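Local coordinates for DNA ligase (PDB 3QWU), which probably joins nucleic acid strands as an ATP-dependent ligase, binding adenosine in a nucleotide pocket and calcium ions, at residues Y29-D34 with G101-P106; D38-T43 with I50-P55; I88-D93 with I120-P125; F157-K162 with E171-L176. All coordinates share one frame; numbering follows the deposited sequence. Where two conformers were deposited one is given.

Interaction 1. Residues Y29-D34 with G101-P106; sequences YLRFND and GGFICP
Gly101 begins this part of the loop between strand 94-98 and helix 106-115. Its carbonyl O receives Arg31 NH1, from strand 27-32, at 3.0 Å in a fairly straight bond (163° at the hydrogen). The oxygen lies in the guanidinium plane, although NH1 stands above the plane of the carbonyl. Gly102 has a positive phi, and a beta-carbon there would press on Arg31 CG and on the preceding carbonyl. Gly102 O meets the edge of the Tyr29 ring in plane, 3.1 Å from Tyr29 CE1, and takes a weak hydrogen bond from Tyr29 OH. Phe103 starts out with CB directed away from the strand, but its ring reaches back under Arg31. The Arg31 chain, bent at chi3, lays its guanidinium flat on this ring, planes 26° apart, as a cation-pi stack with Arg31 CZ 3.7 Å from the Phe103 ring centroid. Arg31 CD adds a CH-pi contact over the same ring. At Ile104 the backbone N donates to Tyr29 OH over 3.1 Å, while Ile104 CG1 packs 4.0 Å from Tyr29 CZ. Tyr29 OH therefore accepts one bond from, and donates a weak one to, the loop backbone. Arg31 NE forms a salt bridge with Glu22, which probably offsets the buried charge, and Arg31 NH2 bonds Asn33 OD1 at 3.1 Å; these rim bonds and the Phe103 stack probably fix the rotation of the guanidinium.

Interaction 2. Residues D38-T43 with I50-P55; sequences DIPRGT and IIWGYP. With ADN (adenosine), chain C.
Thr43 and Gly53 bring their CA atoms to within 4.0 Å of each other, a closeness that the missing side chain of Gly53 permits: a beta-carbon there would run into Arg41 O. The Thr43 hydroxyl fastens this crossing. With OG1 beside its own backbone N (chi1 -64°), Thr43 OG1 donates to Pro40 O over a very short 2.5 Å in the carbonyl plane, and it accepts Gly53 N at 3.0 Å, 154° at the hydrogen. The first bond spans a type II turn from Pro40 to Thr43, in which Gly42 holds the third position with positive phi. Apolar contact comes from the Trp52 indole, met at its edge by Ile39 CD1, 3.4 Å from Trp52 CH2, and in plane by Pro40 CD, 3.8 Å from Trp52 CE3. Thr43 CG2 meets Ile50 CG2 on the far side of the threonine from its turn bond. One water donates to both Arg41 O and Tyr54 O, bridging the backbones. Past Gly53, Tyr54 OH bonds Asp158 and lies 3.5 Å from ADN C2. The type II turn before strand 44-45 thus packs on the chain leaving edge strand 50-51, which goes on to Tyr54 in one wall of the adenosine pocket.

Interaction 3. Residues I88-D93 with I120-P125; sequences IFKYGD and ILDENP
Strand 84-91 runs past the C-terminal end of helix 119-123, where the backbones come nearest at Lys90 and Pro125, CA atoms 6.0 Å apart. They do not bond directly there; a water accepts from Lys90 N at 2.9 Å and donates to Pro125 O. The helix end is closed by Asn124, the first residue to leave helical angles: Asn124 ND2 donates to Ile120 O at 2.8 Å, in the carbonyl plane on a lone pair, with 160° at the hydrogen. Leu121 faces the strand. Its CD1 lies 3.8 Å from Phe89 C, over the strand backbone, and 4.2 Å from Ile88 CG2, while Leu121 CB meets Lys90 CB. This short helix belongs to the crossover that joins strand 94-98 to strand 127-134, parallel strands lying on either side of 84-91 in one sheet, and Leu121 also reaches Leu127 and Ile129 on that sheet. Lys90 supplies the polar half of the contact. With CG anti to the backbone N (chi1 -156°) and the rest of the chain extended, it crosses Asp122 at about a right angle and forms a salt bridge, Lys90 NZ to Asp122 OD1 2.8 Å. The ammonium approaches from above the carboxylate plane (37° out of it). Asp122 OD1 is also bonded by Tyr95 OH from strand 94-98. Asp93 OD1 stands 5.0 Å from Asp122 OD1, a like charge that Lys90 probably helps to offset.

Interaction 4. Residues F157-K162 with E171-L176; sequences FDFMKK and EEKMEL. With ADN (adenosine), chain C.
Polar contacts centre on Lys173, whose chain bends at chi3 (91°) to bring NZ from helix 170-180 to the strand. Lys173 NZ donates to Phe157 O at 2.9 Å, from above the carbonyl plane, and forms a salt bridge with Asp158 OD1 at 3.0 Å. Those acceptors lie close, and the ammonium between them probably relieves their repulsion. Glu78 adds a second salt bridge and Gln170 a hydrogen bond; the two carboxylates probably favour the charged ammonium despite Lys219 nearby. Asp158 OD2 is taken by Tyr54 OH, Lys219 and Arg227. Apolar packing joins strand and helix, the axes of residues 157-161 and 171-176 approaching to 8.7 Å at 104°: Leu176 CD1 sits over one face of the Phe159 ring, a CH-pi contact 4.1 Å from the centroid, and Leu176 CB touches Phe159 CE2. Aromatic contact is with the ligand: Phe157, in the crowded chi1 position (59°), turns its ring under the adenine, ADN N3 lying 3.6 Å above the ring plane. Phe157 and Asp158 both face Cys130 in a classic beta bulge, so the ring against the adenine is followed by the carboxylate that binds Lys219. This aromatic floor is consistent with the nucleotide pocket of covalent nucleotidyltransferases.

All four contacts are largely buried, but interaction 3 lies furthest from the chain centre, with polar groups partly exposed. Interactions 1 and 2 share the N-terminal sheet, joined by backbone bonds between Phe32 and residues 42-43; the first relies on a stacked cation, the second on backbone and a hydroxyl. Interactions 3 and 4 each set a helix on the sheet of strands 84-91 and 153-161, each pairing leucine packing with a lysine–aspartate bridge. Lys162 NZ ties them by bonding Lys90 O and Pro125 O, and Ile120 packs on Phe159. Interactions 2 and 4 meet at the adenosine, where Tyr54 OH bonds Asp158 OD2 at 2.6 Å.

Interaction 1. Residues Y29-D34 with G101-P106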
# COMPACT_ATOMS: atom_id res chain seq x y z
N TYR A 29 24.04 -26.21 -9.10
CA TYR A 29 23.76 -26.06 -7.67
C TYR A 29 22.26 -26.01 -7.39
O TYR A 29 21.46 -25.88 -8.31
CB TYR A 29 24.50 -24.84 -7.06
CG TYR A 29 24.10 -23.45 -7.55
CD1 TYR A 29 23.47 -22.53 -6.72
CD2 TYR A 29 24.38 -23.05 -8.85
CE1 TYR A 29 23.14 -21.23 -7.18
CE2 TYR A 29 24.05 -21.77 -9.32
CZ TYR A 29 23.42 -20.86 -8.49
OH TYR A 29 23.09 -19.62 -9.02
N LEU A 30 21.90 -26.17 -6.12
CA LEU A 30 20.52 -26.01 -5.67
C LEU A 30 20.41 -24.70 -4.93
O LEU A 30 21.31 -24.35 -4.15
CB LEU A 30 20.11 -27.18 -4.79
CG LEU A 30 20.08 -28.55 -5.50
CD1 LEU A 30 21.51 -29.18 -5.71
CD2 LEU A 30 19.19 -29.49 -4.76
N ARG A 31 19.33 -23.95 -5.17
CA ARG A 31 19.15 -22.60 -4.64
C ARG A 31 17.83 -22.44 -3.92
O ARG A 31 16.78 -22.72 -4.49
CB ARG A 31 19.19 -21.60 -5.78
CG ARG A 31 19.02 -20.15 -5.35
CD ARG A 31 19.11 -19.22 -6.53
NE ARG A 31 17.89 -19.23 -7.34
CZ ARG A 31 16.79 -18.51 -7.11
NH1 ARG A 31 16.68 -17.71 -6.07
NH2 ARG A 31 15.77 -18.59 -7.94
N PHE A 32 17.89 -21.99 -2.68
CA PHE A 32 16.67 -21.72 -1.90
C PHE A 32 16.03 -20.41 -2.34
O PHE A 32 16.55 -19.32 -2.06
CB PHE A 32 16.95 -21.72 -0.39
CG PHE A 32 16.86 -23.08 0.21
CD1 PHE A 32 17.96 -23.92 0.26
CD2 PHE A 32 15.65 -23.56 0.69
CE1 PHE A 32 17.84 -25.20 0.82
CE2 PHE A 32 15.51 -24.85 1.22
CZ PHE A 32 16.60 -25.67 1.30
N ASN A 33 14.91 -20.51 -3.03
CA ASN A 33 14.26 -19.34 -3.61
C ASN A 33 13.47 -18.57 -2.56
O ASN A 33 13.33 -17.36 -2.66
CB ASN A 33 13.32 -19.77 -4.74
CG ASN A 33 12.68 -18.59 -5.43
OD1 ASN A 33 13.32 -17.90 -6.20
ND2 ASN A 33 11.39 -18.36 -5.14
N ASP A 34 12.96 -19.29 -1.57
CA ASP A 34 12.29 -18.70 -0.41
C ASP A 34 12.78 -19.36 0.86
O ASP A 34 13.43 -20.41 0.81
CB ASP A 34 10.77 -18.96 -0.48
CG ASP A 34 10.02 -17.90 -1.27
OD1 ASP A 34 10.43 -16.70 -1.27
OD2 ASP A 34 9.01 -18.28 -1.91
N GLY A 101 19.52 -13.57 -3.23
CA GLY A 101 18.63 -14.63 -3.68
C GLY A 101 19.33 -15.95 -3.91
O GLY A 101 18.69 -16.98 -4.01
N GLY A 102 20.66 -15.92 -3.99
CA GLY A 102 21.44 -17.12 -4.18
C GLY A 102 21.83 -17.40 -5.61
O GLY A 102 22.28 -18.49 -5.91
N PHE A 103 21.67 -16.43 -6.51
CA PHE A 103 22.23 -16.58 -7.83
C PHE A 103 23.72 -16.22 -7.82
O PHE A 103 24.18 -15.37 -7.03
CB PHE A 103 21.53 -15.68 -8.83
CG PHE A 103 20.07 -15.95 -9.00
CD1 PHE A 103 19.63 -16.93 -9.88
CD2 PHE A 103 19.13 -15.19 -8.30
CE1 PHE A 103 18.29 -17.16 -10.08
CE2 PHE A 103 17.76 -15.43 -8.49
CZ PHE A 103 17.35 -16.42 -9.39
N ILE A 104 24.47 -16.82 -8.73
CA ILE A 104 25.83 -16.36 -8.98
C ILE A 104 25.70 -15.12 -9.82
O ILE A 104 25.24 -15.19 -10.96
CB ILE A 104 26.72 -17.42 -9.67
CG1 ILE A 104 26.79 -18.68 -8.81
CG2 ILE A 104 28.14 -16.88 -9.88
CD1 ILE A 104 27.62 -19.75 -9.40
N CYS A 105 26.11 -14.00 -9.24
CA CYS A 105 25.97 -12.68 -9.86
C CYS A 105 27.07 -12.51 -10.89
O CYS A 105 28.25 -12.48 -10.53
CB CYS A 105 26.11 -11.57 -8.84
SG CYS A 105 25.93 -9.96 -9.68
N PRO A 106 26.69 -12.41 -12.16
CA PRO A 106 27.70 -12.27 -13.22
C PRO A 106 28.46 -10.94 -13.14
O PRO A 106 29.63 -10.87 -13.49
CB PRO A 106 26.87 -12.35 -14.52
CG PRO A 106 25.54 -12.76 -14.14
CD PRO A 106 25.32 -12.51 -12.70

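Interaction 2. Residues D38-T43 with I50-P55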
# COMPACT_ATOMS: atom_id res chain seq x y z
N ASP A 38 12.94 -22.86 8.31
CA ASP A 38 14.11 -22.20 8.97
C ASP A 38 15.39 -22.09 8.11
O ASP A 38 16.34 -21.43 8.55
CB ASP A 38 14.47 -22.85 10.32
CG ASP A 38 13.24 -23.15 11.17
OD1 ASP A 38 13.22 -24.23 11.81
OD2 ASP A 38 12.30 -22.34 11.20
N ILE A 39 15.43 -22.72 6.93
CA ILE A 39 16.53 -22.53 5.97
C ILE A 39 16.34 -21.19 5.31
O ILE A 39 15.42 -21.00 4.52
CB ILE A 39 16.56 -23.59 4.84
CG1 ILE A 39 16.63 -25.02 5.41
CG2 ILE A 39 17.72 -23.32 3.85
CD1 ILE A 39 17.66 -25.21 6.46
N PRO A 40 17.21 -20.23 5.61
CA PRO A 40 16.98 -18.93 4.97
C PRO A 40 17.14 -18.98 3.44
O PRO A 40 17.97 -19.74 2.91
CB PRO A 40 18.02 -18.04 5.64
CG PRO A 40 19.08 -18.92 6.08
CD PRO A 40 18.46 -20.26 6.39
N ARG A 41 16.25 -18.26 2.76
CA ARG A 41 16.37 -17.89 1.33
C ARG A 41 17.79 -17.47 0.95
O ARG A 41 18.43 -16.75 1.67
CB ARG A 41 15.39 -16.74 1.03
CG ARG A 41 15.64 -15.97 -0.25
CD ARG A 41 14.50 -15.02 -0.63
NE ARG A 41 14.79 -14.39 -1.92
CZ ARG A 41 15.45 -13.24 -2.09
NH1 ARG A 41 15.89 -12.53 -1.04
NH2 ARG A 41 15.66 -12.78 -3.33
N GLY A 42 18.26 -17.90 -0.21
CA GLY A 42 19.59 -17.55 -0.65
C GLY A 42 20.58 -18.67 -0.39
O GLY A 42 21.70 -18.65 -0.90
N THR A 43 20.16 -19.64 0.40
CA THR A 43 20.98 -20.79 0.70
C THR A 43 21.23 -21.53 -0.60
O THR A 43 20.31 -21.72 -1.39
CB THR A 43 20.30 -21.68 1.76
OG1 THR A 43 20.21 -20.91 2.97
CG2 THR A 43 21.04 -23.00 2.01
N ILE A 50 27.84 -26.21 1.46
CA ILE A 50 26.71 -25.32 1.51
C ILE A 50 27.14 -23.86 1.89
O ILE A 50 28.01 -23.63 2.75
CB ILE A 50 25.61 -25.82 2.46
CG1 ILE A 50 25.11 -27.18 1.96
CG2 ILE A 50 24.47 -24.76 2.54
CD1 ILE A 50 24.33 -27.98 3.00
N ILE A 51 26.57 -22.90 1.16
CA ILE A 51 26.77 -21.50 1.47
C ILE A 51 25.43 -21.10 2.01
O ILE A 51 24.45 -21.05 1.27
CB ILE A 51 27.16 -20.64 0.26
CG1 ILE A 51 28.32 -21.27 -0.53
CG2 ILE A 51 27.52 -19.23 0.74
CD1 ILE A 51 29.69 -21.10 0.15
N TRP A 52 25.38 -20.89 3.32
CA TRP A 52 24.11 -20.54 3.95
C TRP A 52 23.74 -19.13 3.52
O TRP A 52 24.62 -18.31 3.25
CB TRP A 52 24.15 -20.70 5.47
CG TRP A 52 24.04 -22.15 5.88
CD1 TRP A 52 25.06 -23.08 5.95
CD2 TRP A 52 22.85 -22.85 6.24
NE1 TRP A 52 24.57 -24.30 6.34
CE2 TRP A 52 23.21 -24.18 6.52
CE3 TRP A 52 21.52 -22.48 6.36
CZ2 TRP A 52 22.28 -25.13 6.92
CZ3 TRP A 52 20.59 -23.43 6.76
CH2 TRP A 52 20.97 -24.73 7.03
N GLY A 53 22.43 -18.94 3.37
CA GLY A 53 21.82 -17.66 3.07
C GLY A 53 22.08 -16.65 4.17
O GLY A 53 22.29 -17.03 5.30
N TYR A 54 22.13 -15.36 3.82
CA TYR A 54 22.33 -14.31 4.83
C TYR A 54 21.01 -14.17 5.50
O TYR A 54 20.01 -14.07 4.82
CB TYR A 54 22.77 -12.97 4.24
CG TYR A 54 23.34 -12.07 5.28
CD1 TYR A 54 22.57 -11.06 5.85
CD2 TYR A 54 24.61 -12.21 5.70
CE1 TYR A 54 23.09 -10.22 6.83
CE2 TYR A 54 25.15 -11.36 6.66
CZ TYR A 54 24.37 -10.39 7.23
OH TYR A 54 24.91 -9.57 8.16
N PRO A 55 20.98 -14.25 6.84
CA PRO A 55 19.74 -14.29 7.60
C PRO A 55 19.12 -12.89 7.78
O PRO A 55 19.81 -11.88 7.68
CB PRO A 55 20.20 -14.90 8.93
CG PRO A 55 21.57 -14.43 9.10
CD PRO A 55 22.16 -14.32 7.71
O5' ADN C . 19.04 -6.94 5.92
C5' ADN C . 19.97 -5.87 6.09
C4' ADN C . 20.82 -5.73 4.83
O4' ADN C . 21.65 -4.53 4.88
C3' ADN C . 21.78 -6.90 4.69
O3' ADN C . 21.27 -8.01 3.97
C2' ADN C . 23.01 -6.29 4.02
O2' ADN C . 23.03 -6.58 2.63
C1' ADN C . 22.92 -4.78 4.24
N9 ADN C . 23.98 -4.23 5.09
C8 ADN C . 24.60 -3.04 4.85
N7 ADN C . 25.53 -2.76 5.79
C5 ADN C . 25.48 -3.79 6.67
C6 ADN C . 26.18 -4.10 7.92
N6 ADN C . 27.12 -3.21 8.35
N1 ADN C . 25.90 -5.28 8.55
C2 ADN C . 24.94 -6.12 8.06
N3 ADN C . 24.23 -5.87 6.93
C4 ADN C . 24.47 -4.76 6.21
O HOH W 1 17.91 -14.87 3.36

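Interaction 3. Residues I88-D93 with I120-P125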
# COMPACT_ATOMS: atom_id res chain seq x y z
N ILE A 88 30.69 -14.08 -0.86
CA ILE A 88 31.79 -14.36 -1.75
C ILE A 88 32.58 -15.53 -1.20
O ILE A 88 32.91 -15.56 -0.02
CB ILE A 88 32.74 -13.12 -1.93
CG1 ILE A 88 31.94 -11.88 -2.47
CG2 ILE A 88 33.89 -13.45 -2.88
CD1 ILE A 88 32.68 -10.50 -2.31
N PHE A 89 32.91 -16.48 -2.08
CA PHE A 89 33.64 -17.69 -1.67
C PHE A 89 34.54 -18.28 -2.74
O PHE A 89 34.40 -17.98 -3.93
CB PHE A 89 32.67 -18.78 -1.23
CG PHE A 89 31.76 -19.25 -2.31
CD1 PHE A 89 30.58 -18.60 -2.56
CD2 PHE A 89 32.09 -20.35 -3.07
CE1 PHE A 89 29.76 -19.04 -3.55
CE2 PHE A 89 31.27 -20.79 -4.05
CZ PHE A 89 30.10 -20.14 -4.30
N LYS A 90 35.41 -19.19 -2.29
CA LYS A 90 36.34 -19.90 -3.17
C LYS A 90 35.85 -21.31 -3.50
O LYS A 90 35.44 -22.05 -2.61
CB LYS A 90 37.72 -19.94 -2.51
CG LYS A 90 38.84 -20.10 -3.50
CD LYS A 90 40.20 -20.28 -2.86
CE LYS A 90 41.23 -20.57 -3.97
NZ LYS A 90 42.59 -20.71 -3.50
N TYR A 91 35.88 -21.68 -4.78
CA TYR A 91 35.57 -23.04 -5.22
C TYR A 91 36.65 -23.43 -6.22
O TYR A 91 36.80 -22.79 -7.26
CB TYR A 91 34.18 -23.09 -5.87
CG TYR A 91 33.45 -24.46 -5.93
CD1 TYR A 91 34.11 -25.66 -5.74
CD2 TYR A 91 32.08 -24.51 -6.17
CE1 TYR A 91 33.40 -26.89 -5.76
CE2 TYR A 91 31.38 -25.73 -6.22
CZ TYR A 91 32.03 -26.91 -6.01
OH TYR A 91 31.29 -28.06 -6.07
N GLY A 92 37.42 -24.48 -5.93
CA GLY A 92 38.53 -24.83 -6.83
C GLY A 92 39.56 -23.71 -6.83
O GLY A 92 39.97 -23.27 -5.75
N ASP A 93 39.96 -23.20 -7.99
CA ASP A 93 40.85 -22.01 -8.01
C ASP A 93 40.09 -20.77 -8.52
O ASP A 93 40.67 -19.87 -9.13
CB ASP A 93 42.14 -22.25 -8.84
CG ASP A 93 43.25 -21.13 -8.59
OD1 ASP A 93 43.52 -20.76 -7.41
OD2 ASP A 93 43.86 -20.63 -9.59
N ILE A 120 42.93 -13.65 1.31
CA ILE A 120 42.22 -14.19 2.51
C ILE A 120 41.50 -15.54 2.28
O ILE A 120 41.57 -16.44 3.10
CB ILE A 120 41.25 -13.15 3.10
CG1 ILE A 120 40.54 -13.71 4.34
CG2 ILE A 120 40.20 -12.75 2.09
CD1 ILE A 120 39.62 -12.68 5.02
N LEU A 121 40.84 -15.69 1.15
CA LEU A 121 40.21 -16.97 0.82
C LEU A 121 41.29 -18.01 0.47
O LEU A 121 41.25 -19.15 0.95
CB LEU A 121 39.16 -16.83 -0.32
CG LEU A 121 37.95 -15.89 -0.04
CD1 LEU A 121 36.96 -15.81 -1.21
CD2 LEU A 121 37.20 -16.26 1.27
N ASP A 122 42.28 -17.62 -0.32
CA ASP A 122 43.36 -18.55 -0.62
C ASP A 122 43.93 -19.14 0.67
O ASP A 122 44.22 -20.35 0.71
CB ASP A 122 44.47 -17.88 -1.42
CG ASP A 122 44.00 -17.43 -2.79
OD1 ASP A 122 43.01 -17.98 -3.30
OD2 ASP A 122 44.62 -16.51 -3.35
N GLU A 123 44.08 -18.32 1.70
CA GLU A 123 44.68 -18.75 2.96
C GLU A 123 43.67 -19.32 3.94
O GLU A 123 44.03 -19.99 4.86
CB GLU A 123 45.45 -17.59 3.63
CG GLU A 123 46.58 -17.07 2.71
CD GLU A 123 47.50 -16.04 3.33
OE1 GLU A 123 47.26 -15.57 4.46
OE2 GLU A 123 48.49 -15.69 2.69
N ASN A 124 42.39 -19.04 3.73
CA ASN A 124 41.33 -19.49 4.59
C ASN A 124 40.15 -19.87 3.69
O ASN A 124 39.15 -19.19 3.69
CB ASN A 124 40.93 -18.37 5.54
CG ASN A 124 42.15 -17.69 6.23
OD1 ASN A 124 42.50 -18.06 7.35
ND2 ASN A 124 42.80 -16.70 5.55
N PRO A 125 40.27 -20.98 2.91
CA PRO A 125 39.19 -21.39 1.94
C PRO A 125 37.81 -21.77 2.51
O PRO A 125 36.87 -21.93 1.76
CB PRO A 125 39.81 -22.57 1.17
CG PRO A 125 40.95 -23.03 2.02
CD PRO A 125 41.46 -21.84 2.79
O HOH W 2 35.74 -19.68 0.55

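Interaction 4. Residues F157-K162 with E171-L176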
# COMPACT_ATOMS: atom_id res chain seq x y z
N PHE A 157 31.08 -6.60 5.95
CA PHE A 157 30.42 -6.43 7.24
C PHE A 157 30.27 -7.74 8.01
O PHE A 157 29.87 -7.74 9.20
CB PHE A 157 29.03 -5.77 7.05
CG PHE A 157 28.09 -6.53 6.16
CD1 PHE A 157 27.51 -7.70 6.57
CD2 PHE A 157 27.79 -6.09 4.89
CE1 PHE A 157 26.64 -8.40 5.67
CE2 PHE A 157 26.95 -6.80 4.04
CZ PHE A 157 26.40 -7.95 4.43
N ASP A 158 30.54 -8.88 7.37
CA ASP A 158 30.48 -10.15 8.11
C ASP A 158 31.33 -11.25 7.44
O ASP A 158 31.73 -11.12 6.27
CB ASP A 158 28.98 -10.60 8.31
CG ASP A 158 28.32 -10.02 9.63
OD1 ASP A 158 28.99 -10.05 10.71
OD2 ASP A 158 27.14 -9.55 9.58
N PHE A 159 31.66 -12.28 8.22
CA PHE A 159 32.15 -13.53 7.66
C PHE A 159 31.26 -14.64 8.16
O PHE A 159 30.82 -14.65 9.31
CB PHE A 159 33.58 -13.86 8.09
CG PHE A 159 34.62 -12.90 7.59
CD1 PHE A 159 35.13 -13.03 6.34
CD2 PHE A 159 35.12 -11.90 8.42
CE1 PHE A 159 36.10 -12.16 5.90
CE2 PHE A 159 36.11 -11.02 7.97
CZ PHE A 159 36.56 -11.13 6.71
N MET A 160 30.95 -15.55 7.25
CA MET A 160 30.30 -16.76 7.58
C MET A 160 31.30 -17.81 7.23
O MET A 160 32.40 -17.48 6.82
CB MET A 160 29.02 -16.88 6.77
CG MET A 160 27.95 -15.91 7.27
SD MET A 160 26.40 -15.94 6.37
CE MET A 160 25.66 -17.52 6.85
N LYS A 161 30.93 -19.08 7.39
CA LYS A 161 31.77 -20.20 7.08
C LYS A 161 31.00 -21.21 6.24
O LYS A 161 29.85 -21.45 6.50
CB LYS A 161 32.24 -20.87 8.40
CG LYS A 161 33.59 -20.37 8.95
CD LYS A 161 34.02 -20.98 10.33
CE LYS A 161 35.57 -21.09 10.43
NZ LYS A 161 36.15 -20.96 11.83
N LYS A 162 31.64 -21.85 5.29
CA LYS A 162 31.00 -22.92 4.55
C LYS A 162 30.36 -23.97 5.48
O LYS A 162 30.97 -24.38 6.49
CB LYS A 162 32.02 -23.66 3.64
CG LYS A 162 32.27 -22.99 2.27
CD LYS A 162 33.56 -23.50 1.63
CE LYS A 162 33.97 -22.67 0.40
NZ LYS A 162 35.37 -22.95 0.00
N GLU A 171 35.45 -9.58 17.15
CA GLU A 171 36.90 -9.67 17.33
C GLU A 171 37.55 -10.38 16.13
O GLU A 171 38.48 -9.87 15.51
CB GLU A 171 37.23 -10.43 18.61
CG GLU A 171 38.70 -11.00 18.68
CD GLU A 171 38.84 -12.21 19.61
OE1 GLU A 171 38.62 -12.04 20.84
OE2 GLU A 171 39.19 -13.32 19.13
N GLU A 172 37.05 -11.59 15.86
CA GLU A 172 37.56 -12.42 14.77
C GLU A 172 37.43 -11.69 13.46
O GLU A 172 38.31 -11.77 12.62
CB GLU A 172 36.75 -13.69 14.59
CG GLU A 172 37.05 -14.86 15.55
CD GLU A 172 36.13 -16.08 15.26
OE1 GLU A 172 36.64 -16.98 14.52
OE2 GLU A 172 34.93 -16.12 15.71
N LYS A 173 36.29 -11.02 13.28
CA LYS A 173 36.03 -10.29 12.04
C LYS A 173 37.02 -9.13 11.95
O LYS A 173 37.72 -9.00 10.96
CB LYS A 173 34.57 -9.82 12.03
CG LYS A 173 34.20 -8.73 11.07
CD LYS A 173 32.67 -8.61 10.88
CE LYS A 173 31.97 -7.60 11.87
NZ LYS A 173 30.44 -7.78 12.07
N MET A 174 37.11 -8.31 12.98
CA MET A 174 38.00 -7.16 12.94
C MET A 174 39.47 -7.59 12.73
O MET A 174 40.19 -6.91 12.03
CB MET A 174 37.77 -6.21 14.14
CG MET A 174 36.38 -5.53 14.04
SD MET A 174 35.68 -4.51 15.41
CE MET A 174 36.95 -3.22 15.62
N GLU A 175 39.87 -8.76 13.21
CA GLU A 175 41.24 -9.26 12.98
C GLU A 175 41.49 -9.67 11.53
O GLU A 175 42.54 -9.32 10.97
CB GLU A 175 41.58 -10.42 13.92
CG GLU A 175 42.19 -9.95 15.25
CD GLU A 175 41.80 -10.80 16.47
OE1 GLU A 175 41.61 -12.03 16.32
OE2 GLU A 175 41.69 -10.23 17.60
N LEU A 176 40.56 -10.38 10.91
CA LEU A 176 40.74 -10.74 9.50
C LEU A 176 40.81 -9.52 8.59
O LEU A 176 41.58 -9.51 7.64
CB LEU A 176 39.67 -11.68 9.02
CG LEU A 176 39.77 -13.07 9.63
CD1 LEU A 176 38.42 -13.78 9.50
CD2 LEU A 176 40.97 -13.97 9.04
O5' ADN C . 19.04 -6.94 5.92
C5' ADN C . 19.97 -5.87 6.09
C4' ADN C . 20.82 -5.73 4.83
O4' ADN C . 21.65 -4.53 4.88
C3' ADN C . 21.78 -6.90 4.69
O3' ADN C . 21.27 -8.01 3.97
C2' ADN C . 23.01 -6.29 4.02
O2' ADN C . 23.03 -6.58 2.63
C1' ADN C . 22.92 -4.78 4.24
N9 ADN C . 23.98 -4.23 5.09
C8 ADN C . 24.60 -3.04 4.85
N7 ADN C . 25.53 -2.76 5.79
C5 ADN C . 25.48 -3.79 6.67
C6 ADN C . 26.18 -4.10 7.92
N6 ADN C . 27.12 -3.21 8.35
N1 ADN C . 25.90 -5.28 8.55
C2 ADN C . 24.94 -6.12 8.06
N3 ADN C . 24.23 -5.87 6.93
C4 ADN C . 24.47 -4.76 6.21